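Local atomic coordinates of thiazoline oxidase/subtilisin-like protease (Prochloron didemni, PDB entry 4H6X), a protein that probably cleaves precursor peptides and joins the new ends into macrocycles, acting as a subtilisin-like transamidating protease in patellamide maturation. Residues P10-P18 / A252-A260; N199-G207 / T223-V231. All coordinates share one frame; numbering follows the deposited sequence.

Interaction 1. Residues P10-P18 / A252-A260; sequences PHDLDERIP and APGEEILGA
At the edge of the central parallel sheet of this subtilisin-like fold, the N-terminal loop before helix 20-26 is fastened to the turn between edge strand 249-253 and the hairpin strand 257-259, with R16 gripping the backbone carbonyl of E255. Both terminal nitrogens of the guanidinium donate to this one oxygen, NH2 to E255 O at 2.8 Å and NH1 to E255 O at 2.9 Å. The oxygen lies near the guanidinium plane; NH2 reaches it on a lone pair, whereas NH1 approaches nearly along the C=O axis. A bend at chi3 (68°) turns the arginine end toward the turn, and P253 CB lies over one guanidinium face, 3.5 Å from R16 NH2. The same proline ring meets I17, whose CG1 comes to 3.6 Å from P253 CG. Deeper in, L13 CD2 touches I257 CD1 at 4.0 Å, the two side chains crossing at about a right angle; helix 273-293 backs both through V279 and M275. E256 and I257 form a G1 beta bulge opposite L270. At the outer end D12 makes a salt bridge to R269 through OD1, while a water donates to D12 OD2 at 2.7 Å and accepts from L258 N at 2.9 Å.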
loop_
_atom_site.group_PDB
_atom_site.type_symbol
_atom_site.label_atom_id
_atom_site.label_comp_id
_atom_site.label_asym_id
_atom_site.label_seq_id
_atom_site.Cartn_x
_atom_site.Cartn_y
_atom_site.Cartn_z
ATOM N N PRO A 10 -16.105 5.293 -10.166
ATOM C CA PRO A 10 -16.611 4.657 -8.953
ATOM C C PRO A 10 -15.589 3.674 -8.389
ATOM O O PRO A 10 -15.075 2.826 -9.116
ATOM C CB PRO A 10 -17.860 3.906 -9.436
ATOM C CG PRO A 10 -18.289 4.634 -10.663
ATOM C CD PRO A 10 -17.029 5.116 -11.307
ATOM N N HIS A 11 -15.294 3.811 -7.105
ATOM C CA HIS A 11 -14.321 2.966 -6.439
ATOM C C HIS A 11 -15.002 2.352 -5.241
ATOM O O HIS A 11 -15.852 2.988 -4.621
ATOM C CB HIS A 11 -13.109 3.794 -5.989
ATOM C CG HIS A 11 -11.969 2.965 -5.479
ATOM N ND1 HIS A 11 -11.930 2.470 -4.194
ATOM C CD2 HIS A 11 -10.833 2.541 -6.082
ATOM C CE1 HIS A 11 -10.821 1.770 -4.029
ATOM N NE2 HIS A 11 -10.137 1.799 -5.160
ATOM N N ASP A 12 -14.607 1.126 -4.911
ATOM C CA ASP A 12 -15.130 0.371 -3.771
ATOM C C ASP A 12 -15.134 1.153 -2.454
ATOM O O ASP A 12 -16.000 0.921 -1.600
ATOM C CB ASP A 12 -14.325 -0.927 -3.611
ATOM C CG ASP A 12 -14.828 -1.799 -2.483
ATOM O OD1 ASP A 12 -15.947 -2.351 -2.599
ATOM O OD2 ASP A 12 -14.098 -1.965 -1.482
ATOM N N LEU A 13 -14.172 2.070 -2.292
ATOM C CA LEU A 13 -13.991 2.782 -1.023
ATOM C C LEU A 13 -14.552 4.210 -1.040
ATOM O O LEU A 13 -14.416 4.939 -0.050
ATOM C CB LEU A 13 -12.502 2.789 -0.602
ATOM C CG LEU A 13 -11.829 1.428 -0.380
ATOM C CD1 LEU A 13 -10.324 1.555 -0.154
ATOM C CD2 LEU A 13 -12.496 0.661 0.765
ATOM N N ASP A 14 -15.179 4.598 -2.152
ATOM C CA ASP A 14 -15.785 5.934 -2.283
ATOM C C ASP A 14 -16.648 6.319 -1.083
ATOM O O ASP A 14 -16.524 7.429 -0.554
ATOM C CB ASP A 14 -16.613 6.057 -3.566
ATOM C CG ASP A 14 -15.759 6.249 -4.804
ATOM O OD1 ASP A 14 -14.566 6.641 -4.690
ATOM O OD2 ASP A 14 -16.292 6.018 -5.912
ATOM N N GLU A 15 -17.506 5.398 -0.654
ATOM C CA GLU A 15 -18.423 5.668 0.444
ATOM C C GLU A 15 -17.728 5.676 1.794
ATOM O O GLU A 15 -18.175 6.351 2.718
ATOM C CB GLU A 15 -19.599 4.679 0.440
ATOM C CG GLU A 15 -20.554 4.863 -0.736
ATOM C CD GLU A 15 -21.076 6.289 -0.859
ATOM O OE1 GLU A 15 -21.591 6.833 0.145
ATOM O OE2 GLU A 15 -20.974 6.872 -1.963
ATOM N N ARG A 16 -16.625 4.944 1.904
ATOM C CA ARG A 16 -15.890 4.872 3.161
ATOM C C ARG A 16 -14.861 5.995 3.293
ATOM O O ARG A 16 -14.359 6.245 4.383
ATOM C CB ARG A 16 -15.232 3.495 3.316
ATOM C CG ARG A 16 -16.238 2.370 3.536
ATOM C CD ARG A 16 -15.614 0.983 3.393
ATOM N NE ARG A 16 -14.662 0.673 4.467
ATOM C CZ ARG A 16 -13.982 -0.471 4.569
ATOM N NH1 ARG A 16 -14.130 -1.432 3.663
ATOM N NH2 ARG A 16 -13.151 -0.651 5.589
ATOM N N ILE A 17 -14.539 6.650 2.178
ATOM C CA ILE A 17 -13.523 7.714 2.167
ATOM C C ILE A 17 -14.066 8.992 1.533
ATOM O O ILE A 17 -13.981 9.181 0.319
ATOM C CB ILE A 17 -12.198 7.287 1.479
ATOM C CG1 ILE A 17 -11.682 5.969 2.082
ATOM C CG2 ILE A 17 -11.145 8.368 1.644
ATOM C CD1 ILE A 17 -10.481 5.374 1.370
ATOM N N PRO A 18 -14.619 9.891 2.368
ATOM C CA PRO A 18 -15.083 11.189 1.880
ATOM C C PRO A 18 -14.010 11.872 1.029
ATOM O O PRO A 18 -12.847 11.907 1.421
ATOM C CB PRO A 18 -15.333 11.970 3.183
ATOM C CG PRO A 18 -15.690 10.912 4.175
ATOM C CD PRO A 18 -14.761 9.774 3.832
ATOM N N ALA A 252 -7.080 4.761 8.376
ATOM C CA ALA A 252 -7.742 4.596 7.087
ATOM C C ALA A 252 -8.507 3.258 7.067
ATOM O O ALA A 252 -8.259 2.403 7.921
ATOM C CB ALA A 252 -6.716 4.667 5.970
ATOM N N PRO A 253 -9.463 3.083 6.128
ATOM C CA PRO A 253 -10.137 1.782 6.037
ATOM C C PRO A 253 -9.122 0.630 5.960
ATOM O O PRO A 253 -8.264 0.609 5.064
ATOM C CB PRO A 253 -10.907 1.875 4.713
ATOM C CG PRO A 253 -11.122 3.337 4.498
ATOM C CD PRO A 253 -9.892 3.997 5.051
ATOM N N GLY A 254 -9.213 -0.294 6.911
ATOM C CA GLY A 254 -8.361 -1.488 6.927
ATOM C C GLY A 254 -9.132 -2.800 7.000
ATOM O O GLY A 254 -8.535 -3.880 7.013
ATOM N N GLU A 255 -10.458 -2.710 7.049
ATOM C CA GLU A 255 -11.293 -3.894 7.169
ATOM C C GLU A 255 -12.001 -4.214 5.852
ATOM O O GLU A 255 -12.620 -3.345 5.245
ATOM C CB GLU A 255 -12.299 -3.710 8.309
ATOM C CG GLU A 255 -13.182 -4.916 8.582
ATOM C CD GLU A 255 -14.019 -4.763 9.843
ATOM O OE1 GLU A 255 -14.385 -3.625 10.200
ATOM O OE2 GLU A 255 -14.321 -5.798 10.478
ATOM N N GLU A 256 -11.904 -5.468 5.415
ATOM C CA GLU A 256 -12.625 -5.927 4.219
ATOM C C GLU A 256 -12.255 -5.112 2.985
ATOM O O GLU A 256 -13.118 -4.636 2.230
ATOM C CB GLU A 256 -14.141 -5.922 4.448
ATOM C CG GLU A 256 -14.617 -6.957 5.455
ATOM C CD GLU A 256 -14.624 -8.352 4.871
ATOM O OE1 GLU A 256 -15.189 -8.525 3.768
ATOM O OE2 GLU A 256 -14.064 -9.274 5.507
ATOM N N ILE A 257 -10.949 -4.962 2.797
ATOM C CA ILE A 257 -10.399 -4.296 1.639
ATOM C C ILE A 257 -10.255 -5.337 0.532
ATOM O O ILE A 257 -9.745 -6.436 0.771
ATOM C CB ILE A 257 -9.030 -3.646 1.977
ATOM C CG1 ILE A 257 -9.148 -2.691 3.185
ATOM C CG2 ILE A 257 -8.405 -2.999 0.738
ATOM C CD1 ILE A 257 -10.220 -1.616 3.066
ATOM N N LEU A 258 -10.724 -4.976 -0.661
ATOM C CA LEU A 258 -10.703 -5.829 -1.846
ATOM C C LEU A 258 -9.369 -5.731 -2.572
ATOM O O LEU A 258 -8.922 -4.639 -2.927
ATOM C CB LEU A 258 -11.818 -5.410 -2.819
ATOM C CG LEU A 258 -12.019 -6.307 -4.050
ATOM C CD1 LEU A 258 -12.624 -7.642 -3.633
ATOM C CD2 LEU A 258 -12.878 -5.629 -5.117
ATOM N N GLY A 259 -8.750 -6.879 -2.823
ATOM C CA GLY A 259 -7.545 -6.912 -3.613
ATOM C C GLY A 259 -7.298 -8.273 -4.227
ATOM O O GLY A 259 -8.040 -9.243 -3.969
ATOM N N ALA A 260 -6.235 -8.347 -5.016
ATOM C CA ALA A 260 -5.877 -9.570 -5.737
ATOM C C ALA A 260 -5.125 -10.601 -4.889
ATOM O O ALA A 260 -4.473 -10.256 -3.889
ATOM C CB ALA A 260 -5.075 -9.219 -6.975
HETATM O O HOH W 1 -11.480 -2.222 -0.763
#

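Interaction 2. Residues N199-G207 / T223-V231; sequences NVLIVSPTG and TLAVGAAKV
I202 O receives the amide of L224 at 2.8 Å (O to N) in an almost perfectly straight bond, N-H...O 179°, and so begins the ladder that joins two neighbouring parallel strands in the central sheet of the subtilase fold. The ladder then zigzags: S204 N gives to L224 O, V226 N to S204 O, and T206 N to V226 O at 2.9 Å. The last donor stands 37° above the carbonyl plane, where the chain leaves strand 201-205. CA-H...O contacts fill in between these bonds, the shortest from A225 CA to S204 O at 3.3 Å.

On one face, L201, V203, L224 and V226 build an apolar layer. V203 CG1 meets V226 CG2 at 3.8 Å; V203 turns CG1 anti to its own N (chi1 -175°), which carries this methyl along the strand toward V226. L201 CD1 reaches over to L224 CB at 4.2 Å. At the start of the pair, I202 and T223 meet through their CB atoms, and beyond the end of strand 201-205 the T206 methyl CG2 rests 4.0 Å from A225 CB.

Farther out, L201 and V203 pack on helix 273-293, at S284 and T281, and L224 on L308 of helix 300-309. Strand 170-173 bonds the other edge of strand 201-205 through I171 and C173. Past the strand end, T206 O accepts from N240 ND2, and the G207 amide bonds T273 OG1. P205 touches residues of a probable Ser-His-Asp triad (S274, H109, D39), as in subtilisins. The chemistry is thus mainly backbone pairing with aliphatic contacts on one face, the four amide-to-carbonyl bonds setting the register and leading the chain toward the likely active site.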
loop_
_atom_site.group_PDB
_atom_site.type_symbol
_atom_site.label_atom_id
_atom_site.label_comp_id
_atom_site.label_asym_id
_atom_site.label_seq_id
_atom_site.Cartn_x
_atom_site.Cartn_y
_atom_site.Cartn_z
ATOM N N ASN A 199 13.091 14.236 0.310
ATOM C CA ASN A 199 11.757 14.476 -0.241
ATOM C C ASN A 199 11.032 13.175 -0.671
ATOM O O ASN A 199 10.297 13.156 -1.645
ATOM C CB ASN A 199 11.848 15.496 -1.399
ATOM C CG ASN A 199 10.485 15.968 -1.885
ATOM O OD1 ASN A 199 9.552 16.139 -1.091
ATOM N ND2 ASN A 199 10.361 16.170 -3.193
ATOM N N VAL A 200 11.251 12.096 0.074
ATOM C CA VAL A 200 10.632 10.799 -0.218
ATOM C C VAL A 200 9.803 10.366 0.977
ATOM O O VAL A 200 10.315 10.278 2.097
ATOM C CB VAL A 200 11.687 9.713 -0.552
ATOM C CG1 VAL A 200 11.010 8.361 -0.848
ATOM C CG2 VAL A 200 12.534 10.168 -1.729
ATOM N N LEU A 201 8.523 10.100 0.728
ATOM C CA LEU A 201 7.595 9.664 1.778
ATOM C C LEU A 201 7.708 8.155 2.039
ATOM O O LEU A 201 7.655 7.362 1.098
ATOM C CB LEU A 201 6.146 9.998 1.363
ATOM C CG LEU A 201 5.009 9.649 2.334
ATOM C CD1 LEU A 201 5.130 10.420 3.652
ATOM C CD2 LEU A 201 3.658 9.909 1.673
ATOM N N ILE A 202 7.815 7.788 3.314
ATOM C CA ILE A 202 7.759 6.414 3.775
ATOM C C ILE A 202 6.382 6.158 4.371
ATOM O O ILE A 202 5.932 6.908 5.246
ATOM C CB ILE A 202 8.824 6.134 4.871
ATOM C CG1 ILE A 202 10.245 6.286 4.325
ATOM C CG2 ILE A 202 8.611 4.763 5.506
ATOM C CD1 ILE A 202 10.697 5.148 3.435
ATOM N N VAL A 203 5.712 5.112 3.882
ATOM C CA VAL A 203 4.412 4.685 4.431
ATOM C C VAL A 203 4.543 3.279 4.995
ATOM O O VAL A 203 5.095 2.368 4.350
ATOM C CB VAL A 203 3.257 4.744 3.386
ATOM C CG1 VAL A 203 1.914 4.419 4.041
ATOM C CG2 VAL A 203 3.170 6.119 2.726
ATOM N N SER A 204 4.035 3.112 6.206
ATOM C CA SER A 204 4.155 1.869 6.912
ATOM C C SER A 204 2.921 1.703 7.803
ATOM O O SER A 204 2.381 2.690 8.295
ATOM C CB SER A 204 5.458 1.881 7.722
ATOM O OG SER A 204 5.481 0.869 8.693
ATOM N N PRO A 205 2.444 0.455 7.974
ATOM C CA PRO A 205 1.328 0.180 8.880
ATOM C C PRO A 205 1.797 0.215 10.319
ATOM O O PRO A 205 2.972 0.008 10.575
ATOM C CB PRO A 205 0.919 -1.248 8.505
ATOM C CG PRO A 205 2.153 -1.874 7.944
ATOM C CD PRO A 205 2.903 -0.762 7.271
ATOM N N THR A 206 0.898 0.472 11.257
ATOM C CA THR A 206 1.284 0.423 12.673
ATOM C C THR A 206 1.493 -1.002 13.210
ATOM O O THR A 206 2.239 -1.192 14.165
ATOM C CB THR A 206 0.286 1.168 13.576
ATOM O OG1 THR A 206 -1.033 0.664 13.339
ATOM C CG2 THR A 206 0.340 2.671 13.306
ATOM N N GLY A 207 0.836 -1.991 12.601
ATOM C CA GLY A 207 0.966 -3.394 13.022
ATOM C C GLY A 207 -0.273 -3.995 13.674
ATOM O O GLY A 207 -1.073 -3.291 14.305
ATOM N N THR A 223 7.801 10.110 8.319
ATOM C CA THR A 223 7.130 8.884 7.863
ATOM C C THR A 223 5.651 8.899 8.230
ATOM O O THR A 223 5.243 9.541 9.211
ATOM C CB THR A 223 7.791 7.593 8.390
ATOM O OG1 THR A 223 7.156 7.172 9.600
ATOM C CG2 THR A 223 9.263 7.807 8.638
ATOM N N LEU A 224 4.851 8.219 7.418
ATOM C CA LEU A 224 3.412 8.137 7.645
ATOM C C LEU A 224 3.063 6.757 8.161
ATOM O O LEU A 224 3.142 5.761 7.426
ATOM C CB LEU A 224 2.646 8.464 6.352
ATOM C CG LEU A 224 1.120 8.632 6.429
ATOM C CD1 LEU A 224 0.761 9.827 7.301
ATOM C CD2 LEU A 224 0.531 8.812 5.037
ATOM N N ALA A 225 2.702 6.700 9.440
ATOM C CA ALA A 225 2.194 5.485 10.051
ATOM C C ALA A 225 0.678 5.367 9.799
ATOM O O ALA A 225 -0.051 6.358 9.877
ATOM C CB ALA A 225 2.501 5.470 11.537
ATOM N N VAL A 226 0.210 4.167 9.470
ATOM C CA VAL A 226 -1.205 3.998 9.133
ATOM C C VAL A 226 -1.863 2.931 9.997
ATOM O O VAL A 226 -1.377 1.806 10.089
ATOM C CB VAL A 226 -1.428 3.696 7.638
ATOM C CG1 VAL A 226 -2.923 3.637 7.335
ATOM C CG2 VAL A 226 -0.746 4.750 6.769
ATOM N N GLY A 227 -2.959 3.310 10.648
ATOM C CA GLY A 227 -3.778 2.376 11.416
ATOM C C GLY A 227 -4.990 1.981 10.585
ATOM O O GLY A 227 -5.292 2.623 9.574
ATOM N N ALA A 228 -5.681 0.931 11.025
ATOM C CA ALA A 228 -6.848 0.400 10.315
ATOM C C ALA A 228 -8.172 0.781 10.980
ATOM O O ALA A 228 -8.366 0.570 12.185
ATOM C CB ALA A 228 -6.741 -1.113 10.188
ATOM N N ALA A 229 -9.067 1.351 10.179
ATOM C CA ALA A 229 -10.441 1.638 10.585
ATOM C C ALA A 229 -11.371 0.508 10.157
ATOM O O ALA A 229 -11.172 -0.124 9.113
ATOM C CB ALA A 229 -10.915 2.954 9.973
ATOM N N LYS A 230 -12.392 0.264 10.973
ATOM C CA LYS A 230 -13.476 -0.649 10.616
ATOM C C LYS A 230 -14.283 -0.038 9.475
ATOM O O LYS A 230 -14.120 1.144 9.169
ATOM C CB LYS A 230 -14.376 -0.907 11.830
ATOM C CG LYS A 230 -13.674 -1.567 13.010
ATOM C CD LYS A 230 -14.656 -2.309 13.911
ATOM C CE LYS A 230 -15.194 -1.435 15.033
ATOM N NZ LYS A 230 -16.288 -2.116 15.782
ATOM N N VAL A 231 -15.143 -0.837 8.848
ATOM C CA VAL A 231 -16.085 -0.343 7.828
ATOM C C VAL A 231 -16.807 0.970 8.224
ATOM O O VAL A 231 -17.115 1.800 7.357
ATOM C CB VAL A 231 -17.122 -1.431 7.445
ATOM C CG1 VAL A 231 -18.106 -0.911 6.406
ATOM C CG2 VAL A 231 -16.423 -2.684 6.931
#

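How the interactions relate
Strand 224-229 follows 201-205 and is itself followed by 249-253 across one parallel sheet, so the two contacts share a framework. Interaction 2 lies inside that sheet, whereas interaction 1 fixes a peripheral loop to its last strand and the turn beyond. They meet directly: A252 O and A229 N, 2.6 Å apart, and G254 N and A229 O probably form hydrogen bonds, and E255 OE1 accepts from V231 N. Their chemistry differs with position. In the sheet, regular amide-to-carbonyl bonds lie beside branched aliphatic side chains; at the periphery, an arginine, a bridging water and an aspartate do the polar work, with a proline and aliphatic groups beneath.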